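Local coordinates for peptidase M16 domain protein (PDB 4XEA) that probably acts as a metallopeptidase of the M16 family, cleaving peptide bonds at a metal site occupied here by nickel, at residues A[268-273]-A[391-396]; A[278-283]-A[353-358]; A[60-65]-A[179-184]; A[39-44]-A[164-169]; A[8-13]-A[202-207]. All coordinates share one frame; numbering follows the deposited sequence.

Interaction 1: residues A[268-273]-A[391-396]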
# COMPACT_ATOMS: atom_id res chain seq x y z
N LEU A 268 22.84 -6.27 14.02
CA LEU A 268 21.76 -6.55 13.11
C LEU A 268 21.29 -5.27 12.43
O LEU A 268 21.08 -5.25 11.22
CB LEU A 268 20.60 -7.21 13.85
CG LEU A 268 19.35 -7.51 13.02
CD1 LEU A 268 18.71 -8.83 13.47
CD2 LEU A 268 18.38 -6.37 13.16
N ILE A 269 21.16 -4.21 13.22
CA ILE A 269 20.77 -2.89 12.70
C ILE A 269 21.76 -2.44 11.63
O ILE A 269 21.38 -1.92 10.56
CB ILE A 269 20.67 -1.82 13.80
CG1 ILE A 269 19.44 -2.02 14.74
CG2 ILE A 269 20.63 -0.41 13.17
CD1 ILE A 269 19.52 -1.27 16.14
N GLU A 270 23.05 -2.60 11.93
CA GLU A 270 24.07 -2.13 10.99
C GLU A 270 24.03 -2.95 9.69
O GLU A 270 24.15 -2.41 8.59
CB GLU A 270 25.47 -2.20 11.65
CG GLU A 270 26.59 -1.49 10.88
CD GLU A 270 27.14 -2.30 9.69
OE1 GLU A 270 26.89 -3.53 9.64
OE2 GLU A 270 27.81 -1.69 8.82
N GLN A 271 23.94 -4.25 9.82
CA GLN A 271 24.01 -5.14 8.64
C GLN A 271 22.75 -4.99 7.76
O GLN A 271 22.83 -4.97 6.54
CB GLN A 271 24.17 -6.57 9.11
CG GLN A 271 24.48 -7.58 8.03
CD GLN A 271 24.90 -8.90 8.63
OE1 GLN A 271 25.93 -8.99 9.28
NE2 GLN A 271 24.10 -9.93 8.40
N ASP A 272 21.59 -4.88 8.40
CA ASP A 272 20.31 -4.63 7.70
C ASP A 272 20.32 -3.27 6.94
O ASP A 272 19.91 -3.17 5.76
CB ASP A 272 19.17 -4.71 8.72
CG ASP A 272 17.78 -4.82 8.08
OD1 ASP A 272 17.62 -5.35 6.96
OD2 ASP A 272 16.81 -4.38 8.76
N THR A 273 20.82 -2.23 7.60
CA THR A 273 20.88 -0.92 6.99
C THR A 273 21.86 -0.91 5.83
O THR A 273 21.54 -0.41 4.75
CB THR A 273 21.28 0.15 8.02
OG1 THR A 273 20.31 0.13 9.07
CG2 THR A 273 21.27 1.53 7.39
N ILE A 391 19.77 6.26 11.74
CA ILE A 391 20.26 7.42 11.04
C ILE A 391 21.78 7.49 11.10
O ILE A 391 22.43 7.73 10.09
CB ILE A 391 19.66 8.73 11.60
CG1 ILE A 391 18.16 8.76 11.32
CG2 ILE A 391 20.38 9.95 11.03
CD1 ILE A 391 17.76 8.83 9.80
N ALA A 392 22.35 7.25 12.29
CA ALA A 392 23.79 7.34 12.44
C ALA A 392 24.55 6.31 11.58
O ALA A 392 25.61 6.62 11.05
CB ALA A 392 24.22 7.24 13.94
N VAL A 393 24.00 5.10 11.40
CA VAL A 393 24.61 4.12 10.49
C VAL A 393 24.54 4.62 9.04
O VAL A 393 25.49 4.47 8.28
CB VAL A 393 24.00 2.69 10.65
CG1 VAL A 393 24.55 1.74 9.57
CG2 VAL A 393 24.31 2.15 12.04
N LEU A 394 23.43 5.25 8.67
CA LEU A 394 23.27 5.81 7.33
C LEU A 394 24.26 6.93 7.03
O LEU A 394 24.68 7.06 5.89
CB LEU A 394 21.84 6.33 7.11
CG LEU A 394 20.77 5.26 6.90
CD1 LEU A 394 19.40 5.74 7.33
CD2 LEU A 394 20.75 4.83 5.44
N GLN A 395 24.62 7.72 8.05
CA GLN A 395 25.58 8.82 7.93
C GLN A 395 27.02 8.36 7.85
O GLN A 395 27.83 8.95 7.14
CB GLN A 395 25.50 9.75 9.14
CG GLN A 395 24.22 10.57 9.26
CD GLN A 395 24.14 11.31 10.59
OE1 GLN A 395 24.59 10.81 11.63
NE2 GLN A 395 23.55 12.49 10.57
N THR A 396 27.35 7.31 8.60
CA THR A 396 28.73 6.91 8.83
C THR A 396 29.17 5.71 7.97
O THR A 396 30.36 5.45 7.80
CB THR A 396 28.96 6.59 10.31
OG1 THR A 396 28.09 5.52 10.70
CG2 THR A 396 28.67 7.82 11.16

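Interaction 2: residues A[278-283]-A[353-358]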
# COMPACT_ATOMS: atom_id res chain seq x y z
N LEU A 278 23.07 -1.13 -0.19
CA LEU A 278 23.74 -1.94 -1.22
C LEU A 278 22.81 -2.49 -2.29
O LEU A 278 23.11 -2.41 -3.48
CB LEU A 278 24.54 -3.07 -0.56
CG LEU A 278 25.51 -3.88 -1.41
CD1 LEU A 278 26.48 -2.99 -2.16
CD2 LEU A 278 26.26 -4.89 -0.53
N LEU A 279 21.69 -3.05 -1.87
CA LEU A 279 20.69 -3.60 -2.79
C LEU A 279 20.06 -2.53 -3.67
O LEU A 279 19.78 -2.77 -4.85
CB LEU A 279 19.63 -4.39 -2.03
CG LEU A 279 20.15 -5.67 -1.39
CD1 LEU A 279 19.01 -6.39 -0.60
CD2 LEU A 279 20.79 -6.63 -2.41
N ASP A 280 19.86 -1.33 -3.13
CA ASP A 280 19.37 -0.22 -3.93
C ASP A 280 20.40 0.17 -5.00
O ASP A 280 20.02 0.40 -6.16
CB ASP A 280 18.99 1.01 -3.10
CG ASP A 280 18.55 2.17 -3.96
OD1 ASP A 280 17.48 2.10 -4.63
OD2 ASP A 280 19.29 3.15 -4.01
N ALA A 281 21.68 0.21 -4.60
CA ALA A 281 22.77 0.57 -5.52
C ALA A 281 22.93 -0.48 -6.62
O ALA A 281 23.20 -0.14 -7.76
CB ALA A 281 24.11 0.75 -4.74
N LEU A 282 22.80 -1.75 -6.26
CA LEU A 282 22.98 -2.85 -7.21
C LEU A 282 21.77 -3.03 -8.12
O LEU A 282 21.92 -3.28 -9.32
CB LEU A 282 23.25 -4.17 -6.47
CG LEU A 282 24.65 -4.28 -5.82
CD1 LEU A 282 24.76 -5.44 -4.84
CD2 LEU A 282 25.76 -4.40 -6.85
N PHE A 283 20.57 -2.94 -7.54
CA PHE A 283 19.37 -3.44 -8.20
C PHE A 283 18.18 -2.44 -8.21
O PHE A 283 17.13 -2.75 -8.78
CB PHE A 283 18.92 -4.69 -7.44
CG PHE A 283 19.90 -5.82 -7.43
CD1 PHE A 283 20.26 -6.46 -8.61
CD2 PHE A 283 20.40 -6.33 -6.21
CE1 PHE A 283 21.15 -7.54 -8.59
CE2 PHE A 283 21.25 -7.42 -6.20
CZ PHE A 283 21.63 -8.02 -7.39
N ARG A 353 22.78 5.72 -0.69
CA ARG A 353 22.76 6.20 0.69
C ARG A 353 21.80 7.42 0.82
O ARG A 353 21.01 7.47 1.76
CB ARG A 353 24.15 6.62 1.13
CG ARG A 353 24.24 7.02 2.59
CD ARG A 353 24.95 8.37 2.78
NE ARG A 353 26.36 8.30 2.42
CZ ARG A 353 27.28 7.66 3.14
NH1 ARG A 353 26.96 7.04 4.28
NH2 ARG A 353 28.55 7.64 2.73
N LYS A 354 21.86 8.35 -0.11
CA LYS A 354 20.98 9.53 -0.07
C LYS A 354 19.49 9.20 -0.31
O LYS A 354 18.63 9.79 0.34
CB LYS A 354 21.42 10.57 -1.09
CG LYS A 354 20.67 11.94 -0.94
CD LYS A 354 20.48 12.64 -2.24
CE LYS A 354 21.42 13.84 -2.38
NZ LYS A 354 22.80 13.42 -2.08
N LYS A 355 19.20 8.27 -1.23
CA LYS A 355 17.82 7.79 -1.40
C LYS A 355 17.30 7.15 -0.13
O LYS A 355 16.20 7.44 0.31
CB LYS A 355 17.70 6.79 -2.58
CG LYS A 355 16.25 6.31 -2.89
CD LYS A 355 16.19 5.08 -3.80
CE LYS A 355 16.56 5.35 -5.25
NZ LYS A 355 16.53 4.06 -6.07
N ILE A 356 18.09 6.26 0.47
CA ILE A 356 17.64 5.52 1.64
C ILE A 356 17.56 6.43 2.90
O ILE A 356 16.69 6.25 3.73
CB ILE A 356 18.50 4.27 1.90
CG1 ILE A 356 18.47 3.28 0.70
CG2 ILE A 356 18.09 3.58 3.20
CD1 ILE A 356 17.09 2.83 0.20
N MSE A 357 18.45 7.39 3.04
CA MSE A 357 18.35 8.39 4.11
C MSE A 357 17.02 9.14 3.99
O MSE A 357 16.32 9.30 4.98
CB MSE A 357 19.53 9.36 4.07
CG MSE A 357 19.44 10.54 5.02
SE MSE A 357 19.53 9.96 6.87
CE MSE A 357 21.49 10.04 6.98
N GLY A 358 16.68 9.58 2.78
CA GLY A 358 15.41 10.26 2.52
C GLY A 358 14.20 9.38 2.81
O GLY A 358 13.24 9.82 3.46

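Interaction 3: residues A[60-65]-A[179-184]. With NI (nickel (II) ion), chain C.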
# COMPACT_ATOMS: atom_id res chain seq x y z
N ALA A 60 3.07 -20.54 16.87
CA ALA A 60 2.98 -19.08 16.95
C ALA A 60 1.72 -18.57 16.23
O ALA A 60 0.95 -17.76 16.77
CB ALA A 60 4.24 -18.40 16.40
N HIS A 61 1.49 -19.11 15.05
CA HIS A 61 0.39 -18.66 14.17
C HIS A 61 -0.98 -19.17 14.63
O HIS A 61 -1.99 -18.47 14.52
CB HIS A 61 0.71 -19.10 12.76
CG HIS A 61 -0.42 -18.99 11.82
ND1 HIS A 61 -1.23 -20.06 11.51
CD2 HIS A 61 -0.92 -17.93 11.14
CE1 HIS A 61 -2.16 -19.68 10.67
NE2 HIS A 61 -1.99 -18.39 10.41
N PHE A 62 -1.01 -20.39 15.16
CA PHE A 62 -2.23 -20.94 15.80
C PHE A 62 -2.67 -20.04 16.98
O PHE A 62 -3.85 -19.66 17.11
CB PHE A 62 -1.93 -22.37 16.27
CG PHE A 62 -3.14 -23.26 16.40
CD1 PHE A 62 -4.14 -22.96 17.30
CD2 PHE A 62 -3.24 -24.43 15.67
CE1 PHE A 62 -5.25 -23.80 17.44
CE2 PHE A 62 -4.34 -25.27 15.80
CZ PHE A 62 -5.34 -24.95 16.68
N LEU A 63 -1.72 -19.67 17.84
CA LEU A 63 -2.01 -18.77 18.96
C LEU A 63 -2.53 -17.41 18.45
O LEU A 63 -3.48 -16.86 19.02
CB LEU A 63 -0.79 -18.57 19.86
CG LEU A 63 -0.31 -19.77 20.67
CD1 LEU A 63 0.96 -19.39 21.40
CD2 LEU A 63 -1.44 -20.24 21.68
N GLU A 64 -1.96 -16.93 17.35
CA GLU A 64 -2.43 -15.67 16.76
C GLU A 64 -3.88 -15.76 16.41
O GLU A 64 -4.65 -14.83 16.68
CB GLU A 64 -1.59 -15.27 15.53
CG GLU A 64 -2.04 -13.95 14.87
CD GLU A 64 -2.04 -14.05 13.35
OE1 GLU A 64 -1.00 -14.40 12.76
OE2 GLU A 64 -3.09 -13.85 12.74
N HIS A 65 -4.28 -16.86 15.78
CA HIS A 65 -5.65 -17.02 15.40
C HIS A 65 -6.57 -17.05 16.63
O HIS A 65 -7.67 -16.51 16.61
CB HIS A 65 -5.85 -18.32 14.62
CG HIS A 65 -5.75 -18.16 13.15
ND1 HIS A 65 -6.80 -18.44 12.30
CD2 HIS A 65 -4.73 -17.73 12.37
CE1 HIS A 65 -6.42 -18.20 11.05
NE2 HIS A 65 -5.17 -17.77 11.07
N GLU A 179 -2.48 -28.70 25.04
CA GLU A 179 -1.41 -28.69 26.05
C GLU A 179 -0.18 -27.94 25.55
O GLU A 179 0.42 -27.09 26.23
CB GLU A 179 -1.03 -30.15 26.36
CG GLU A 179 -2.03 -30.94 27.20
CD GLU A 179 -3.39 -31.27 26.52
OE1 GLU A 179 -3.44 -31.56 25.29
OE2 GLU A 179 -4.42 -31.25 27.23
N GLN A 180 0.22 -28.27 24.33
CA GLN A 180 1.32 -27.57 23.67
C GLN A 180 1.04 -26.10 23.45
O GLN A 180 1.90 -25.26 23.70
CB GLN A 180 1.59 -28.21 22.33
CG GLN A 180 2.23 -29.57 22.47
CD GLN A 180 2.28 -30.31 21.15
OE1 GLN A 180 1.52 -30.01 20.23
NE2 GLN A 180 3.15 -31.31 21.07
N LEU A 181 -0.16 -25.78 22.99
CA LEU A 181 -0.51 -24.39 22.76
C LEU A 181 -0.40 -23.62 24.06
O LEU A 181 0.10 -22.49 24.09
CB LEU A 181 -1.94 -24.27 22.20
CG LEU A 181 -2.18 -24.62 20.74
CD1 LEU A 181 -3.72 -24.79 20.43
CD2 LEU A 181 -1.54 -23.57 19.81
N LEU A 182 -0.90 -24.23 25.14
CA LEU A 182 -0.91 -23.58 26.44
C LEU A 182 0.51 -23.42 26.98
O LEU A 182 0.85 -22.38 27.57
CB LEU A 182 -1.78 -24.37 27.45
CG LEU A 182 -3.31 -24.25 27.29
CD1 LEU A 182 -4.02 -24.88 28.47
CD2 LEU A 182 -3.74 -22.80 27.12
N LEU A 183 1.36 -24.41 26.74
CA LEU A 183 2.76 -24.33 27.16
C LEU A 183 3.43 -23.16 26.45
O LEU A 183 4.06 -22.31 27.08
CB LEU A 183 3.49 -25.61 26.82
CG LEU A 183 5.02 -25.46 26.90
CD1 LEU A 183 5.45 -25.40 28.38
CD2 LEU A 183 5.68 -26.59 26.18
N CYS A 184 3.27 -23.09 25.12
CA CYS A 184 3.90 -22.02 24.36
C CYS A 184 3.35 -20.68 24.75
O CYS A 184 4.11 -19.74 24.87
CB CYS A 184 3.81 -22.26 22.86
SG CYS A 184 4.71 -23.69 22.40
NI NI C . -3.64 -17.15 9.61
O HOH W 1 -5.15 -15.45 8.72

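Interaction 4: residues A[39-44]-A[164-169]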
# COMPACT_ATOMS: atom_id res chain seq x y z
N TYR A 39 8.50 -14.26 19.87
CA TYR A 39 8.09 -15.63 19.59
C TYR A 39 7.49 -15.65 18.20
O TYR A 39 6.55 -14.90 17.90
CB TYR A 39 7.06 -16.08 20.60
CG TYR A 39 6.54 -17.49 20.38
CD1 TYR A 39 7.42 -18.56 20.20
CD2 TYR A 39 5.19 -17.77 20.37
CE1 TYR A 39 6.97 -19.85 20.02
CE2 TYR A 39 4.72 -19.07 20.19
CZ TYR A 39 5.62 -20.10 20.04
OH TYR A 39 5.17 -21.39 19.90
N GLY A 40 8.02 -16.49 17.32
CA GLY A 40 7.43 -16.62 15.98
C GLY A 40 7.52 -18.01 15.45
O GLY A 40 7.79 -18.94 16.20
N SER A 41 7.36 -18.14 14.13
CA SER A 41 7.26 -19.45 13.48
C SER A 41 8.52 -20.29 13.62
O SER A 41 8.42 -21.53 13.61
CB SER A 41 6.89 -19.33 11.98
OG SER A 41 7.89 -18.67 11.21
N VAL A 42 9.68 -19.65 13.77
CA VAL A 42 10.92 -20.40 13.80
C VAL A 42 11.31 -20.93 15.18
O VAL A 42 12.25 -21.70 15.28
CB VAL A 42 12.11 -19.70 13.12
CG1 VAL A 42 11.77 -19.38 11.62
CG2 VAL A 42 12.60 -18.49 13.92
N ASP A 43 10.55 -20.55 16.21
CA ASP A 43 10.83 -21.00 17.58
C ASP A 43 10.22 -22.38 17.80
O ASP A 43 9.32 -22.57 18.62
CB ASP A 43 10.29 -19.98 18.58
CG ASP A 43 11.09 -18.72 18.59
OD1 ASP A 43 12.29 -18.83 18.94
OD2 ASP A 43 10.53 -17.63 18.24
N ARG A 44 10.71 -23.35 17.02
CA ARG A 44 10.23 -24.72 17.09
C ARG A 44 10.67 -25.43 18.38
O ARG A 44 9.93 -26.23 18.93
CB ARG A 44 10.78 -25.50 15.88
CG ARG A 44 10.41 -26.96 15.82
CD ARG A 44 11.19 -27.69 14.73
NE ARG A 44 10.73 -27.33 13.40
CZ ARG A 44 11.42 -27.53 12.27
NH1 ARG A 44 12.66 -28.04 12.30
NH2 ARG A 44 10.87 -27.19 11.10
N ILE A 164 9.98 -24.00 6.61
CA ILE A 164 8.56 -24.28 6.72
C ILE A 164 7.77 -22.98 6.77
O ILE A 164 8.15 -22.04 7.47
CB ILE A 164 8.28 -25.09 8.00
CG1 ILE A 164 9.20 -26.32 8.01
CG2 ILE A 164 6.81 -25.57 8.05
CD1 ILE A 164 8.95 -27.28 6.86
N ASP A 165 6.66 -22.93 6.06
CA ASP A 165 5.88 -21.69 6.02
C ASP A 165 5.29 -21.37 7.42
O ASP A 165 5.13 -22.24 8.26
CB ASP A 165 4.79 -21.73 4.94
CG ASP A 165 4.35 -20.30 4.50
OD1 ASP A 165 4.94 -19.24 4.95
OD2 ASP A 165 3.42 -20.24 3.71
N ILE A 166 4.96 -20.12 7.61
CA ILE A 166 4.55 -19.58 8.91
C ILE A 166 3.41 -20.34 9.58
O ILE A 166 3.46 -20.55 10.80
CB ILE A 166 4.31 -18.05 8.81
CG1 ILE A 166 5.70 -17.34 8.62
CG2 ILE A 166 3.56 -17.52 10.05
CD1 ILE A 166 5.57 -15.97 8.00
N ALA A 167 2.43 -20.80 8.79
CA ALA A 167 1.29 -21.56 9.30
C ALA A 167 1.60 -23.04 9.63
O ALA A 167 0.78 -23.72 10.24
CB ALA A 167 0.10 -21.46 8.30
N GLY A 168 2.76 -23.52 9.24
CA GLY A 168 3.14 -24.92 9.43
C GLY A 168 2.70 -25.74 8.24
O GLY A 168 2.48 -25.19 7.16
N THR A 169 2.55 -27.05 8.43
CA THR A 169 1.94 -27.94 7.41
C THR A 169 0.58 -28.46 7.90
O THR A 169 0.20 -28.26 9.05
CB THR A 169 2.86 -29.14 7.07
OG1 THR A 169 3.06 -29.95 8.23
CG2 THR A 169 4.24 -28.67 6.58
O HOH W 2 8.80 -20.86 9.94

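Interaction 5: residues A[8-13]-A[202-207]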
# COMPACT_ATOMS: atom_id res chain seq x y z
N GLU A 8 8.32 13.64 21.73
CA GLU A 8 8.91 12.93 22.86
C GLU A 8 8.92 11.45 22.55
O GLU A 8 7.98 10.94 21.93
CB GLU A 8 8.11 13.17 24.15
CG GLU A 8 8.49 12.21 25.28
CD GLU A 8 7.88 12.54 26.64
OE1 GLU A 8 6.74 13.04 26.70
OE2 GLU A 8 8.53 12.23 27.66
N THR A 9 9.97 10.77 22.99
CA THR A 9 9.96 9.31 23.11
C THR A 9 10.18 8.93 24.58
O THR A 9 11.26 9.16 25.14
CB THR A 9 11.03 8.66 22.23
OG1 THR A 9 10.82 9.07 20.88
CG2 THR A 9 10.97 7.13 22.32
N ARG A 10 9.15 8.29 25.16
CA ARG A 10 9.14 7.90 26.57
C ARG A 10 9.16 6.37 26.65
O ARG A 10 8.17 5.70 26.33
CB ARG A 10 7.88 8.46 27.25
CG ARG A 10 7.90 8.41 28.78
CD ARG A 10 6.58 8.91 29.39
NE ARG A 10 6.27 10.30 29.01
CZ ARG A 10 5.22 11.00 29.46
NH1 ARG A 10 4.34 10.44 30.29
NH2 ARG A 10 5.04 12.25 29.08
N THR A 11 10.30 5.85 27.08
CA THR A 11 10.58 4.42 27.17
C THR A 11 10.91 4.03 28.64
O THR A 11 11.83 4.58 29.23
CB THR A 11 11.79 4.05 26.29
OG1 THR A 11 11.54 4.40 24.91
CG2 THR A 11 12.08 2.58 26.39
N TRP A 12 10.15 3.09 29.19
CA TRP A 12 10.40 2.57 30.52
C TRP A 12 9.98 1.10 30.59
O TRP A 12 9.49 0.53 29.60
CB TRP A 12 9.74 3.45 31.61
CG TRP A 12 8.31 3.22 31.84
CD1 TRP A 12 7.75 2.61 32.94
CD2 TRP A 12 7.22 3.66 31.03
NE1 TRP A 12 6.38 2.63 32.85
CE2 TRP A 12 6.03 3.26 31.68
CE3 TRP A 12 7.13 4.36 29.81
CZ2 TRP A 12 4.76 3.53 31.14
CZ3 TRP A 12 5.88 4.62 29.29
CH2 TRP A 12 4.71 4.21 29.96
N ARG A 13 10.28 0.47 31.72
CA ARG A 13 10.01 -0.96 31.93
C ARG A 13 9.16 -1.14 33.19
O ARG A 13 9.51 -0.62 34.25
CB ARG A 13 11.31 -1.76 32.05
CG ARG A 13 11.10 -3.28 32.14
CD ARG A 13 12.39 -4.09 32.38
NE ARG A 13 13.47 -3.73 31.44
CZ ARG A 13 13.85 -4.37 30.35
NH1 ARG A 13 13.23 -5.46 29.93
NH2 ARG A 13 14.90 -3.91 29.66
N PHE A 202 -2.20 10.98 21.21
CA PHE A 202 -2.70 10.59 22.54
C PHE A 202 -1.93 11.31 23.63
O PHE A 202 -0.82 11.80 23.39
CB PHE A 202 -2.54 9.09 22.75
CG PHE A 202 -1.08 8.62 22.79
CD1 PHE A 202 -0.36 8.44 21.61
CD2 PHE A 202 -0.44 8.42 24.00
CE1 PHE A 202 0.98 8.05 21.65
CE2 PHE A 202 0.90 8.01 24.05
CZ PHE A 202 1.60 7.82 22.87
N ASP A 203 -2.49 11.34 24.84
CA ASP A 203 -1.83 11.99 25.98
C ASP A 203 -0.95 10.98 26.63
O ASP A 203 -1.45 9.96 27.10
CB ASP A 203 -2.87 12.54 26.97
CG ASP A 203 -2.23 13.22 28.16
OD1 ASP A 203 -1.47 12.59 28.91
OD2 ASP A 203 -2.49 14.40 28.33
N ALA A 204 0.34 11.23 26.65
CA ALA A 204 1.30 10.24 27.14
C ALA A 204 1.17 9.98 28.66
O ALA A 204 1.33 8.85 29.12
CB ALA A 204 2.74 10.64 26.77
N ASP A 205 0.86 11.01 29.43
CA ASP A 205 0.71 10.85 30.88
C ASP A 205 -0.53 9.99 31.16
O ASP A 205 -0.51 9.12 32.02
CB ASP A 205 0.56 12.21 31.60
CG ASP A 205 1.75 13.14 31.39
OD1 ASP A 205 2.92 12.69 31.40
OD2 ASP A 205 1.51 14.36 31.26
N GLU A 206 -1.61 10.26 30.42
CA GLU A 206 -2.86 9.52 30.58
C GLU A 206 -2.67 8.04 30.27
O GLU A 206 -3.07 7.18 31.05
CB GLU A 206 -3.94 10.09 29.64
CG GLU A 206 -5.29 9.34 29.68
CD GLU A 206 -6.17 9.62 28.45
OE1 GLU A 206 -5.68 10.23 27.47
OE2 GLU A 206 -7.35 9.22 28.49
N ILE A 207 -2.04 7.75 29.13
CA ILE A 207 -1.92 6.38 28.69
C ILE A 207 -0.90 5.59 29.54
O ILE A 207 -1.11 4.40 29.83
CB ILE A 207 -1.56 6.30 27.18
CG1 ILE A 207 -2.69 6.88 26.31
CG2 ILE A 207 -1.24 4.86 26.77
CD1 ILE A 207 -4.08 6.27 26.56

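Interaction 1: residues A[268-273]-A[391-396]
E270 and V393 mark the closest backbone approach, their CA atoms 6.3 Å apart, where helices 265-283 and 387-396 cross at -54° with their local axes 9.8 Å from each other. V393 carries most of the contact. One of its methyls, CG1, stands anti to the backbone N (chi1 173°) and lies against the other helix, over E270 and T273, one turn apart. There CG1 lies 3.9 Å from T273 CG2 and 4.0 Å from E270 CG, the glutamate running across the valine at about a right angle. T273 also turns its methyl to L394, where CG2 comes within 3.8 Å of the branch carbon CG. The threonine can offer carbon alone because its hydroxyl is spent on its own helix: T273 OG1 gives a 2.8 Å hydrogen bond to I269 O, on the opposite face of that carbonyl from T273 N. Further out, the E270 carboxylate forms a salt bridge with R401 of helix 399-409, while L394 and I391 pack on M357 of helix 346-363. With no polar bond between the two segments, the crossing is held by methyl and methylene contacts, and its polar groups find their partners within the helix or beyond it.

Interaction 2: residues A[278-283]-A[353-358]
D280 and K355 reach toward each other from helices 265-283 and 346-363, and their side chains cross obliquely, the lysine laying its last carbons beside the carboxylate. The nearest CA atoms of the two segments, those of D280 and I356, are 8.2 Å apart. A chi1 of 178° swings the D280 carboxylate out of its helix. K355 leaves its own helix nearly straight and bends only at chi3 (-72°), a kink that brings the ammonium round to the acid. K355 NZ donates to D280 OD1 over 2.6 Å, a short salt bridge that uses the syn lone pair. OD2 is left 3.6 Å from K355 NZ, so the grip is one-sided. T286 OG1 is a second partner for K355 NZ. An asparagine in place of D280 would probably leave the K355 ammonium without its counter-charge, with T286 OG1 as the one partner named here that remains. The chain just before the nitrogen follows along: K355 CD and CE both come to 3.4 Å from D280 OD1. Lower down, I356 CD1 touches D280 CB at 4.2 Å, a looser apolar contact at the root of the aspartate. P285 packs on both charged side chains, and K354, next along the helix, packs on A81 of the second subunit. The chemistry is thus a single charge pair, the polar link between the two segments, backed by a little hydrocarbon.

Interaction 3: residues A[60-65]-A[179-184]
L181 presses into the angle between F62 and L63, and this is where the contact is tight. Its CD1 lies 3.5 Å from F62 CE1, obliquely placed to the ring, while CD2 sits 3.8 Å from L63 CD2. L63 CD2 also reaches past the side chain to L181 O at 3.6 Å. Helices 59-66 and 178-188 cross almost perpendicularly (-89°), and the one leucine touches two successive side chains. Toward C184 the fit slackens, L63 CD1 staying 4.3 Å from C184 CB.

F62 and L63 fill the two x positions of HxxEH, the inverted zinc-binding motif of M16 peptidases, and they face inward while the flanking histidines point to the other side of the helix. There H61 NE2 and H65 NE2 each bind the nickel ion at 2.2 Å, and E136 of helix 123-141 completes the protein ligands. A chi1 of 167° turns the H61 ring away from its own backbone N and carries NE2 to the metal. Behind H65, E129 holds ND1 by a hydrogen bond and so fixes the turn of the ring. In contrast to the buried leucine side, the metal side admits solvent: water 1 is bound to the nickel at 2.4 Å.

Interaction 4: residues A[39-44]-A[164-169]
S41 and I166 meet at the rim of the metal site, where two type I beta turns, G40 to D43 and D165 to G168, face each other beside the HxxEH helix that binds the nickel; the nearest side-chain atom of I166 is about 7 Å from the metal. The direct touch is light. S41 OG lies 3.6 Å from I166 CG1, while its CB rests against the backbone of the same isoleucine. With chi1 at 64° the hydroxyl stands between the backbone N and the carbonyl carbon, from where it reaches water 2 at 2.7 Å. That water donates to I164 O over 2.8 Å, and so joins the two loops where no direct hydrogen bond does. R44 brings the edge of its guanidinium against I164, NH2 lying 3.6 Å from CG1 near the guanidinium plane; the same nitrogen makes a salt bridge with D57. Each loop is braced from within and from behind. D165 pairs with R146 of helix 144-156. G168 closes its turn at phi 89°, psi -158°, angles that would jam a CB against the carbonyl O of A167. T169 then caps helix 170-175 through S172 N. In the facing turn D43 OD1 is held by R228 and Y230, and D43 OD2 takes the N-H of G40 at 2.9 Å on its anti lone pair, the one away from the other oxygen.

Interaction 5: residues A[8-13]-A[202-207]
D205 OD1 takes two N-H groups from R10: NH1 at 2.9 Å and, more weakly, NH2 at 3.2 Å. NH1 meets OD1 on the anti side, out of the carboxylate plane, and the two flat groups are 32° apart, so this is a bent grip rather than a flat paired one. R10 is itself held on another edge by E8, side-on, through two nitrogens. NH2 gives to E8 OE1 at 3.0 Å on its syn side, and NE gives to E8 OE2 over 3.3 Å from above the carboxylate plane. NH2 therefore serves both acids, and the guanidinium, lying between two carboxylates of like charge, probably offsets their repulsion. One face of it rests on A204 CB, which stands 3.6 Å above the plane, toward the rim. R10 leaves the strand extended (chi1 -166°) and runs straight until chi3 (-59°), where the turn aims the guanidinium at the helix start. Replacing R10 by an alanine is likely to leave E8 and D205 without their shared positive charge and to uncover the methyl of A204. The helix start is further fixed by D203 at the N-cap, its OD1 accepting from E206 N at 2.8 Å. Strand 10-13 is an outermost strand of the six-stranded sheet within this chain, paired antiparallel with strand 19-24 through R10 to L22 and W12 to V20. W12 NE1 hydrogen-bonds E212 of helix 204-216, A204 packs on P24, and F202 and I207 touch I105 of helix 105-116.

From the N terminus, interaction 5 opens first, at edge strand 10-13, and closes at 202-207, the start of helix 204-216, enclosing most of the metal-binding half. Within that span, interactions 4 and 3 open at 39-44 and 60-65 and close in the same order at 164-169 and 179-184, so the two cross. They touch through H61, A60 and Y39, tying the metal-binding helix to the loops and helix around it. The other half follows in series: interaction 1 runs from helix 265-283 to helix 387-396, and interaction 2, from the same first helix to 346-363, lies wholly inside it. The centres of interactions 1 and 3 are about 35 Å apart.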